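Local coordinates for 14 kDa fatty acid-binding protein (Schistosoma mansoni, PDB 1VYF), which binds long-chain fatty acids such as oleic and arachidonic acid inside a beta-barrel and may take part in their transport, at residues E70-K75 with L94-V99; T105-E110 with M116-T121. All blocks are in the same frame, centred on the assembly; numbering follows the deposited sequence. Where two conformers were deposited one is given.

Contact 1 of 2, residues E70-K75 with L94-V99; sequences EEFDEK and LTQTQV
Glu74 and Gln98 carry the CA atoms that lie nearest each other across segments 70-75 and 94-99, 8.4 Å from Glu74 CA to Gln98 CA. The strand axes come no closer than 8.9 Å and are turned 74° from each other, so no backbone pairing is possible and side chains must bridge the gap. Strand 81-88 fills that gap in the sheet, pairing through its backbone with Phe72 and Glu74 on one side and with Thr95 on the other. In the FABP barrel, where the wall curves strongly, residues two strands apart can in this way lean toward each other over the inner surface of the strand between them. Glu74 reaches across with its CG anti to the backbone N (chi1 -161°) and the chain extended beyond, which sets the carboxylate before two amides. Gln98 NE2 donates to Glu74 OE1 over 2.7 Å, reaching the syn side of the oxygen from 28° out of the carboxylate plane, while the acceptor lies close to the plane of the amide itself. Ser84 gives the same OE1 a second hydrogen bond from the intervening strand. The side chains of Glu74 and Gln96 run toward each other from opposite directions, and Gln96 NE2 stands 3.0 Å from Glu74 OE1 at an angle too poor for a hydrogen bond. A water links the two groups instead, donating to Glu74 OE2 at 2.6 Å and accepting more distantly from Gln96 NE2. Gln96 OE1 is taken by Arg109, a fatty-acid-binding residue. Phe72 CZ lies 4.4 Å from Gln96 NE2, a loose contact.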
ATOM      1  N   GLU A  70     -11.697  -9.679  -5.490  1.00 43.26           N
ATOM      2  CA  GLU A  70     -11.099 -10.886  -6.041  1.00 44.65           C
ATOM      3  C   GLU A  70      -9.746 -11.198  -5.400  1.00 44.17           C
ATOM      4  O   GLU A  70      -8.776 -10.483  -5.620  1.00 44.75           O
ATOM      5  CB  GLU A  70     -10.933 -10.728  -7.552  1.00 44.75           C
ATOM      6  CG  GLU A  70     -10.186 -11.894  -8.190  1.00 48.00           C
ATOM      7  CD  GLU A  70     -10.154 -11.820  -9.700  1.00 51.83           C
ATOM      8  OE1 GLU A  70      -9.069 -11.496 -10.234  1.00 51.94           O
ATOM      9  OE2 GLU A  70     -11.216 -12.081 -10.334  1.00 55.46           O
ATOM     10  N   GLU A  71      -9.686 -12.273  -4.627  1.00 44.85           N
ATOM     11  CA  GLU A  71      -8.451 -12.706  -3.980  1.00 45.26           C
ATOM     12  C   GLU A  71      -7.384 -12.950  -5.018  1.00 44.79           C
ATOM     13  O   GLU A  71      -7.678 -13.400  -6.132  1.00 45.01           O
ATOM     14  CB  GLU A  71      -8.667 -13.980  -3.154  1.00 46.04           C
ATOM     15  CG  GLU A  71      -7.412 -14.432  -2.412  1.00 48.36           C
ATOM     16  CD  GLU A  71      -7.680 -15.363  -1.237  1.00 52.17           C
ATOM     17  OE1 GLU A  71      -7.953 -16.562  -1.482  1.00 55.36           O
ATOM     18  OE2 GLU A  71      -7.574 -14.915  -0.061  1.00 54.32           O
ATOM     19  N   PHE A  72      -6.144 -12.622  -4.665  1.00 43.83           N
ATOM     20  CA  PHE A  72      -5.006 -12.842  -5.534  1.00 42.86           C
ATOM     21  C   PHE A  72      -3.725 -13.063  -4.736  1.00 42.65           C
ATOM     22  O   PHE A  72      -3.622 -12.704  -3.554  1.00 41.85           O
ATOM     23  CB  PHE A  72      -4.854 -11.687  -6.525  1.00 42.80           C
ATOM     24  CG  PHE A  72      -4.438 -10.353  -5.895  1.00 40.77           C
ATOM     25  CD1 PHE A  72      -5.402  -9.435  -5.466  1.00 38.25           C
ATOM     26  CD2 PHE A  72      -3.098 -10.007  -5.785  1.00 40.13           C
ATOM     27  CE1 PHE A  72      -5.025  -8.202  -4.913  1.00 39.29           C
ATOM     28  CE2 PHE A  72      -2.718  -8.767  -5.250  1.00 39.13           C
ATOM     29  CZ  PHE A  72      -3.691  -7.874  -4.809  1.00 37.21           C
ATOM     30  N   ASP A  73      -2.749 -13.675  -5.386  1.00 43.01           N
ATOM     31  CA  ASP A  73      -1.480 -13.966  -4.748  1.00 43.16           C
ATOM     32  C   ASP A  73      -0.517 -12.807  -4.993  1.00 42.71           C
ATOM     33  O   ASP A  73      -0.449 -12.249  -6.091  1.00 43.02           O
ATOM     34  CB  ASP A  73      -0.882 -15.288  -5.271  1.00 44.16           C
ATOM     35  CG  ASP A  73      -1.642 -16.511  -4.789  1.00 45.24           C
ATOM     36  OD1 ASP A  73      -2.231 -16.489  -3.690  1.00 50.18           O
ATOM     37  OD2 ASP A  73      -1.707 -17.551  -5.456  1.00 49.45           O
ATOM     38  N   GLU A  74       0.230 -12.470  -3.950  1.00 41.57           N
ATOM     39  CA  GLU A  74       1.093 -11.295  -3.923  1.00 41.34           C
ATOM     40  C   GLU A  74       2.358 -11.669  -3.172  1.00 40.46           C
ATOM     41  O   GLU A  74       2.310 -12.435  -2.217  1.00 39.42           O
ATOM     42  CB  GLU A  74       0.387 -10.118  -3.206  1.00 41.07           C
ATOM     43  CG  GLU A  74       0.981  -8.741  -3.498  1.00 43.40           C
ATOM     44  CD  GLU A  74       0.618  -7.673  -2.472  1.00 45.12           C
ATOM     45  OE1 GLU A  74      -0.508  -7.750  -1.892  1.00 42.36           O
ATOM     46  OE2 GLU A  74       1.480  -6.761  -2.242  1.00 43.54           O
ATOM     47  N   LYS A  75       3.496 -11.153  -3.636  1.00 41.00           N
ATOM     48  CA  LYS A  75       4.726 -11.130  -2.852  1.00 41.37           C
ATOM     49  C   LYS A  75       4.992  -9.662  -2.467  1.00 40.08           C
ATOM     50  O   LYS A  75       5.011  -8.772  -3.336  1.00 40.63           O
ATOM     51  CB  LYS A  75       5.912 -11.702  -3.636  1.00 41.91           C
ATOM     52  CG  LYS A  75       7.124 -12.025  -2.730  1.00 45.91           C
ATOM     53  CD  LYS A  75       8.446 -12.194  -3.506  1.00 48.69           C
ATOM     54  CE  LYS A  75       8.975 -13.623  -3.395  1.00 50.79           C
ATOM     55  NZ  LYS A  75      10.393 -13.722  -3.864  1.00 53.36           N
ATOM     56  N   LEU A  94     -10.084   2.722  -0.784  1.00 31.01           N
ATOM     57  CA  LEU A  94     -10.020   1.262  -0.915  1.00 31.85           C
ATOM     58  C   LEU A  94      -9.270   0.663   0.231  1.00 31.21           C
ATOM     59  O   LEU A  94      -8.412   1.323   0.857  1.00 29.94           O
ATOM     60  CB  LEU A  94      -9.418   0.835  -2.249  1.00 33.00           C
ATOM     61  CG  LEU A  94      -8.162   1.493  -2.716  1.00 34.09           C
ATOM     62  CD1 LEU A  94      -6.993   0.881  -1.992  1.00 36.64           C
ATOM     63  CD2 LEU A  94      -7.986   1.412  -4.263  1.00 35.33           C
ATOM     64  N   THR A  95      -9.585  -0.591   0.522  1.00 29.99           N
ATOM     65  CA  THR A  95      -8.976  -1.293   1.630  1.00 29.60           C
ATOM     66  C   THR A  95      -8.335  -2.617   1.150  1.00 30.38           C
ATOM     67  O   THR A  95      -9.020  -3.447   0.556  1.00 30.25           O
ATOM     68  CB  THR A  95     -10.053  -1.580   2.686  1.00 29.87           C
ATOM     69  OG1 THR A  95     -10.665  -0.363   3.151  1.00 30.65           O
ATOM     70  CG2 THR A  95      -9.466  -2.210   3.899  1.00 29.87           C
ATOM     71  N   GLN A  96      -7.039  -2.798   1.400  1.00 29.16           N
ATOM     72  CA  GLN A  96      -6.300  -3.984   1.014  1.00 30.07           C
ATOM     73  C   GLN A  96      -5.984  -4.811   2.240  1.00 31.21           C
ATOM     74  O   GLN A  96      -5.419  -4.320   3.225  1.00 30.33           O
ATOM     75  CB  GLN A  96      -4.999  -3.607   0.302  1.00 29.55           C
ATOM     76  CG  GLN A  96      -4.140  -4.791  -0.109  1.00 30.58           C
ATOM     77  CD  GLN A  96      -2.927  -4.410  -0.853  1.00 32.67           C
ATOM     78  OE1 GLN A  96      -2.571  -3.236  -0.905  1.00 32.71           O
ATOM     79  NE2 GLN A  96      -2.283  -5.401  -1.482  1.00 31.49           N
ATOM     80  N   THR A  97      -6.339  -6.091   2.176  1.00 30.57           N
ATOM     81  CA  THR A  97      -6.054  -7.009   3.243  1.00 31.42           C
ATOM     82  C   THR A  97      -4.994  -7.979   2.722  1.00 31.67           C
ATOM     83  O   THR A  97      -5.146  -8.533   1.639  1.00 32.69           O
ATOM     84  CB  THR A  97      -7.383  -7.703   3.694  1.00 31.31           C
ATOM     85  OG1 THR A  97      -8.282  -6.708   4.225  1.00 34.06           O
ATOM     86  CG2 THR A  97      -7.163  -8.587   4.835  1.00 34.17           C
ATOM     87  N   GLN A  98      -3.909  -8.130   3.457  1.00 31.69           N
ATOM     88  CA  GLN A  98      -2.822  -9.034   3.110  1.00 33.42           C
ATOM     89  C   GLN A  98      -2.691 -10.067   4.214  1.00 34.73           C
ATOM     90  O   GLN A  98      -2.392  -9.735   5.350  1.00 35.06           O
ATOM     91  CB  GLN A  98      -1.498  -8.283   2.972  1.00 33.32           C
ATOM     92  CG  GLN A  98      -1.478  -7.315   1.825  1.00 33.32           C
ATOM     93  CD  GLN A  98      -0.112  -6.621   1.630  1.00 32.49           C
ATOM     94  OE1 GLN A  98       0.510  -6.190   2.582  1.00 35.30           O
ATOM     95  NE2 GLN A  98       0.327  -6.517   0.382  1.00 31.25           N
ATOM     96  N   VAL A  99      -2.893 -11.331   3.878  1.00 36.77           N
ATOM     97  CA  VAL A  99      -2.849 -12.393   4.877  1.00 37.66           C
ATOM     98  C   VAL A  99      -1.606 -13.245   4.641  1.00 38.73           C
ATOM     99  O   VAL A  99      -1.530 -13.958   3.640  1.00 37.93           O
ATOM    100  CB  VAL A  99      -4.140 -13.252   4.853  1.00 37.56           C
ATOM    101  CG1 VAL A  99      -4.087 -14.344   5.922  1.00 38.86           C
ATOM    102  CG2 VAL A  99      -5.366 -12.391   5.064  1.00 37.61           C
TER
HETATM  103  O   HOH W   1       0.772  -4.304  -2.046  1.00 44.74           O

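Contact 2 of 2, residues T105-E110 with M116-T121; sequences TVIVRE and MKTTVT. With OLA (oleic acid), chain B.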
ATOM      1  N   THR A 105      -2.382  -7.887   7.550  1.00 31.41           N
ATOM      2  CA  THR A 105      -2.173  -6.431   7.384  1.00 29.84           C
ATOM      3  C   THR A 105      -3.353  -5.836   6.638  1.00 28.77           C
ATOM      4  O   THR A 105      -3.723  -6.322   5.582  1.00 28.74           O
ATOM      5  CB  THR A 105      -0.908  -6.172   6.587  1.00 29.27           C
ATOM      6  OG1 THR A 105       0.194  -6.857   7.184  1.00 28.76           O
ATOM      7  CG2 THR A 105      -0.546  -4.622   6.596  1.00 29.47           C
ATOM      8  N   VAL A 106      -3.956  -4.793   7.202  1.00 27.27           N
ATOM      9  CA  VAL A 106      -5.030  -4.081   6.555  1.00 26.88           C
ATOM     10  C   VAL A 106      -4.467  -2.711   6.138  1.00 26.46           C
ATOM     11  O   VAL A 106      -3.885  -1.987   6.970  1.00 27.31           O
ATOM     12  CB  VAL A 106      -6.229  -3.922   7.425  1.00 26.81           C
ATOM     13  CG1 VAL A 106      -7.316  -3.214   6.684  1.00 28.12           C
ATOM     14  CG2 VAL A 106      -6.718  -5.300   7.913  1.00 29.06           C
ATOM     15  N   ILE A 107      -4.566  -2.412   4.850  1.00 26.13           N
ATOM     16  CA  ILE A 107      -4.063  -1.126   4.303  1.00 26.01           C
ATOM     17  C   ILE A 107      -5.196  -0.341   3.674  1.00 25.99           C
ATOM     18  O   ILE A 107      -5.746  -0.704   2.627  1.00 26.42           O
ATOM     19  CB  ILE A 107      -2.936  -1.365   3.274  1.00 25.89           C
ATOM     20  CG1 ILE A 107      -1.880  -2.307   3.835  1.00 27.41           C
ATOM     21  CG2 ILE A 107      -2.307  -0.007   2.867  1.00 26.76           C
ATOM     22  CD1 ILE A 107      -1.109  -3.052   2.788  1.00 31.69           C
ATOM     23  N   VAL A 108      -5.586   0.744   4.314  1.00 25.89           N
ATOM     24  CA  VAL A 108      -6.630   1.603   3.813  1.00 26.27           C
ATOM     25  C   VAL A 108      -5.915   2.777   3.103  1.00 25.91           C
ATOM     26  O   VAL A 108      -4.936   3.307   3.612  1.00 26.68           O
ATOM     27  CB  VAL A 108      -7.562   2.080   4.976  1.00 26.41           C
ATOM     28  CG1 VAL A 108      -8.670   2.940   4.482  1.00 28.86           C
ATOM     29  CG2 VAL A 108      -8.102   0.900   5.772  1.00 29.21           C
ATOM     30  N   ARG A 109      -6.370   3.104   1.901  1.00 25.42           N
ATOM     31  CA  ARG A 109      -5.881   4.222   1.112  1.00 24.85           C
ATOM     32  C   ARG A 109      -7.052   5.112   0.793  1.00 26.15           C
ATOM     33  O   ARG A 109      -8.057   4.671   0.207  1.00 27.41           O
ATOM     34  CB  ARG A 109      -5.254   3.735  -0.176  1.00 24.82           C
ATOM     35  CG  ARG A 109      -4.077   2.785   0.034  1.00 22.42           C
ATOM     36  CD  ARG A 109      -3.337   2.443  -1.209  1.00 23.80           C
ATOM     37  NE  ARG A 109      -2.051   1.831  -0.946  1.00 24.29           N
ATOM     38  CZ  ARG A 109      -1.817   0.543  -0.766  1.00 27.89           C
ATOM     39  NH1 ARG A 109      -2.792  -0.342  -0.823  1.00 28.21           N
ATOM     40  NH2 ARG A 109      -0.578   0.142  -0.540  1.00 29.68           N
ATOM     41  N   GLU A 110      -6.959   6.364   1.194  1.00 25.66           N
ATOM     42  CA  GLU A 110      -8.050   7.280   0.987  1.00 25.69           C
ATOM     43  C   GLU A 110      -7.506   8.559   0.385  1.00 25.54           C
ATOM     44  O   GLU A 110      -6.560   9.085   0.909  1.00 25.07           O
ATOM     45  CB  GLU A 110      -8.717   7.561   2.329  0.50 25.25           C
ATOM     46  CG  GLU A 110      -9.843   8.589   2.274  0.50 27.35           C
ATOM     47  CD  GLU A 110     -10.844   8.471   3.406  0.50 27.89           C
ATOM     48  OE1 GLU A 110     -10.540   7.832   4.433  0.50 31.83           O
ATOM     49  OE2 GLU A 110     -11.968   8.999   3.251  0.50 28.02           O
ATOM     50  N   MET A 116      -3.042  11.388  -0.423  1.00 26.22           N
ATOM     51  CA  MET A 116      -3.499  10.040  -0.223  1.00 26.92           C
ATOM     52  C   MET A 116      -2.948   9.600   1.115  1.00 27.15           C
ATOM     53  O   MET A 116      -1.725   9.611   1.323  1.00 25.69           O
ATOM     54  CB  MET A 116      -3.022   9.094  -1.331  1.00 27.01           C
ATOM     55  CG  MET A 116      -3.423   7.632  -1.047  1.00 28.21           C
ATOM     56  SD  MET A 116      -3.042   6.557  -2.366  1.00 30.67           S
ATOM     57  CE  MET A 116      -1.367   6.190  -1.961  1.00 33.89           C
ATOM     58  N   LYS A 117      -3.863   9.298   2.024  1.00 26.08           N
ATOM     59  CA  LYS A 117      -3.518   8.845   3.356  1.00 27.04           C
ATOM     60  C   LYS A 117      -3.566   7.350   3.328  1.00 27.30           C
ATOM     61  O   LYS A 117      -4.584   6.781   2.979  1.00 26.37           O
ATOM     62  CB  LYS A 117      -4.501   9.375   4.382  1.00 27.52           C
ATOM     63  CG  LYS A 117      -4.199   8.840   5.795  1.00 29.38           C
ATOM     64  CD  LYS A 117      -5.019   9.469   6.896  1.00 34.75           C
ATOM     65  CE  LYS A 117      -6.495   9.320   6.701  1.00 36.48           C
ATOM     66  NZ  LYS A 117      -7.238  10.061   7.758  1.00 41.05           N
ATOM     67  N   THR A 118      -2.491   6.710   3.735  1.00 27.37           N
ATOM     68  CA  THR A 118      -2.448   5.226   3.768  1.00 27.53           C
ATOM     69  C   THR A 118      -2.357   4.776   5.230  1.00 27.45           C
ATOM     70  O   THR A 118      -1.352   5.060   5.887  1.00 26.63           O
ATOM     71  CB  THR A 118      -1.231   4.757   2.970  1.00 27.12           C
ATOM     72  OG1 THR A 118      -1.400   5.140   1.592  1.00 27.00           O
ATOM     73  CG2 THR A 118      -1.080   3.226   2.947  1.00 28.65           C
ATOM     74  N   THR A 119      -3.397   4.119   5.757  1.00 27.58           N
ATOM     75  CA  THR A 119      -3.372   3.654   7.144  1.00 26.86           C
ATOM     76  C   THR A 119      -3.043   2.179   7.128  1.00 28.07           C
ATOM     77  O   THR A 119      -3.700   1.423   6.425  1.00 27.68           O
ATOM     78  CB  THR A 119      -4.703   3.948   7.808  1.00 27.87           C
ATOM     79  OG1 THR A 119      -4.937   5.363   7.817  1.00 28.67           O
ATOM     80  CG2 THR A 119      -4.702   3.568   9.263  1.00 28.20           C
ATOM     81  N   VAL A 120      -2.047   1.761   7.902  1.00 27.04           N
ATOM     82  CA  VAL A 120      -1.610   0.352   7.903  1.00 27.01           C
ATOM     83  C   VAL A 120      -1.801  -0.212   9.305  1.00 26.83           C
ATOM     84  O   VAL A 120      -1.223   0.290  10.261  1.00 26.59           O
ATOM     85  CB  VAL A 120      -0.150   0.240   7.501  1.00 26.51           C
ATOM     86  CG1 VAL A 120       0.319  -1.247   7.452  1.00 28.52           C
ATOM     87  CG2 VAL A 120       0.085   0.941   6.162  1.00 27.22           C
ATOM     88  N   THR A 121      -2.589  -1.279   9.444  1.00 27.40           N
ATOM     89  CA  THR A 121      -2.887  -1.825  10.772  1.00 28.04           C
ATOM     90  C   THR A 121      -2.573  -3.316  10.797  1.00 28.62           C
ATOM     91  O   THR A 121      -2.889  -4.008   9.853  1.00 27.24           O
ATOM     92  CB  THR A 121      -4.375  -1.594  11.146  1.00 29.47           C
ATOM     93  OG1 THR A 121      -5.263  -2.135  10.144  1.00 33.59           O
ATOM     94  CG2 THR A 121      -4.697  -0.183  11.071  1.00 26.31           C
TER
HETATM   95  C1  OLA B1134       2.330   1.930   1.906  0.50 41.39           C
HETATM   96  O1  OLA B1134       1.791   1.862   0.812  0.50 39.33           O
HETATM   97  O2  OLA B1134       2.903   3.091   2.187  0.50 36.45           O
HETATM   98  C2  OLA B1134       2.342   0.845   2.984  0.50 42.79           C
HETATM   99  C3  OLA B1134       2.333  -0.634   2.563  0.50 45.58           C
HETATM  100  C4  OLA B1134       3.413  -1.479   3.294  0.50 46.40           C
HETATM  101  C5  OLA B1134       2.915  -2.655   4.146  0.50 45.02           C
HETATM  102  C6  OLA B1134       3.920  -3.094   5.220  0.50 44.81           C
HETATM  103  C7  OLA B1134       4.973  -4.092   4.759  0.50 44.29           C
HETATM  104  C8  OLA B1134       6.227  -3.429   4.198  0.50 45.94           C
HETATM  105  C9  OLA B1134       7.480  -3.857   4.926  0.50 45.67           C
HETATM  106  C10 OLA B1134       8.686  -3.322   4.680  0.50 47.24           C
HETATM  107  C11 OLA B1134       8.933  -2.225   3.665  0.50 47.79           C
HETATM  108  C12 OLA B1134      10.182  -2.491   2.821  0.50 48.58           C
HETATM  109  C13 OLA B1134      10.641  -1.264   2.020  0.50 47.92           C
HETATM  110  C14 OLA B1134       9.737  -0.892   0.839  0.50 50.11           C
HETATM  111  C15 OLA B1134       8.696   0.179   1.184  0.50 49.95           C
HETATM  112  C16 OLA B1134       7.543   0.195   0.173  0.50 50.39           C
HETATM  113  C17 OLA B1134       6.171  -0.002   0.827  0.50 49.11           C
HETATM  114  C18 OLA B1134       5.585   1.336   1.205  0.50 47.90           C
HETATM  115  O   HOH W   2       0.152   3.663  -0.443  1.00 34.35           O
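Arg109 turns CG beside its backbone N (chi1 -59°) and runs extended to NE, alongside Thr118, whose OG1 is likewise placed beside the backbone N (chi1 -64°). The two polar ends thereby face one water, which accepts from Arg109 NE at 2.9 Å, in the guanidinium plane, and meets Thr118 OG1 as well. That water donates to O1 of the oleic acid, which also takes a direct hydrogen bond from Arg109 NH2 over 3.2 Å. Gln96 holds Arg109 NH1, while Ile107 CG2 lies over one face of the guanidinium, offset toward its rim; together they should restrict its rotation. The same methyl packs tightly on Thr118 CG2, 3.5 Å away, and more loosely on Val120 CG2, which touches the ligand near its carboxylate. Further along this inner face Thr105 CG2 meets Val120 CG1. Underneath runs a regular antiparallel ladder: Val106 with Thr121, Val108 with Thr119 and Glu110 with Lys117 are hydrogen-bonded pairs, each closed by two backbone bonds, as in Thr119 N to Val108 O at 2.8 Å. Their side chains point to the other face of the sheet, while Ile107, Arg109, Thr118 and Val120 line the ligand-bearing interior. Tyr131 and Arg129 complete the grip on the oleate, giving the Arg-x-Tyr plus second-arginine carboxylate site familiar from the fatty-acid-binding protein barrel.

Overall arrangement
Contact 1 closes before contact 2 opens along the chain, and their centres lie 13 Å apart in one antiparallel sheet. Strands 93-99 and 104-112 are neighbours and follow each other directly, so the segments 94-99 and 105-110 form the seam between the two contacts, joined by probable backbone hydrogen bonds such as Gln96 O to Ile107 N. The order across the wall is 72-75, 81-88, 93-99, 104-112, 115-122: contact 1 skips a strand, whereas contact 2 is a hairpin of adjacent ones. A partly water-mediated run of polar groups, from Glu74 through Gln96 to Arg109, leads from edge strand 72-75 toward the ligand's carboxylate.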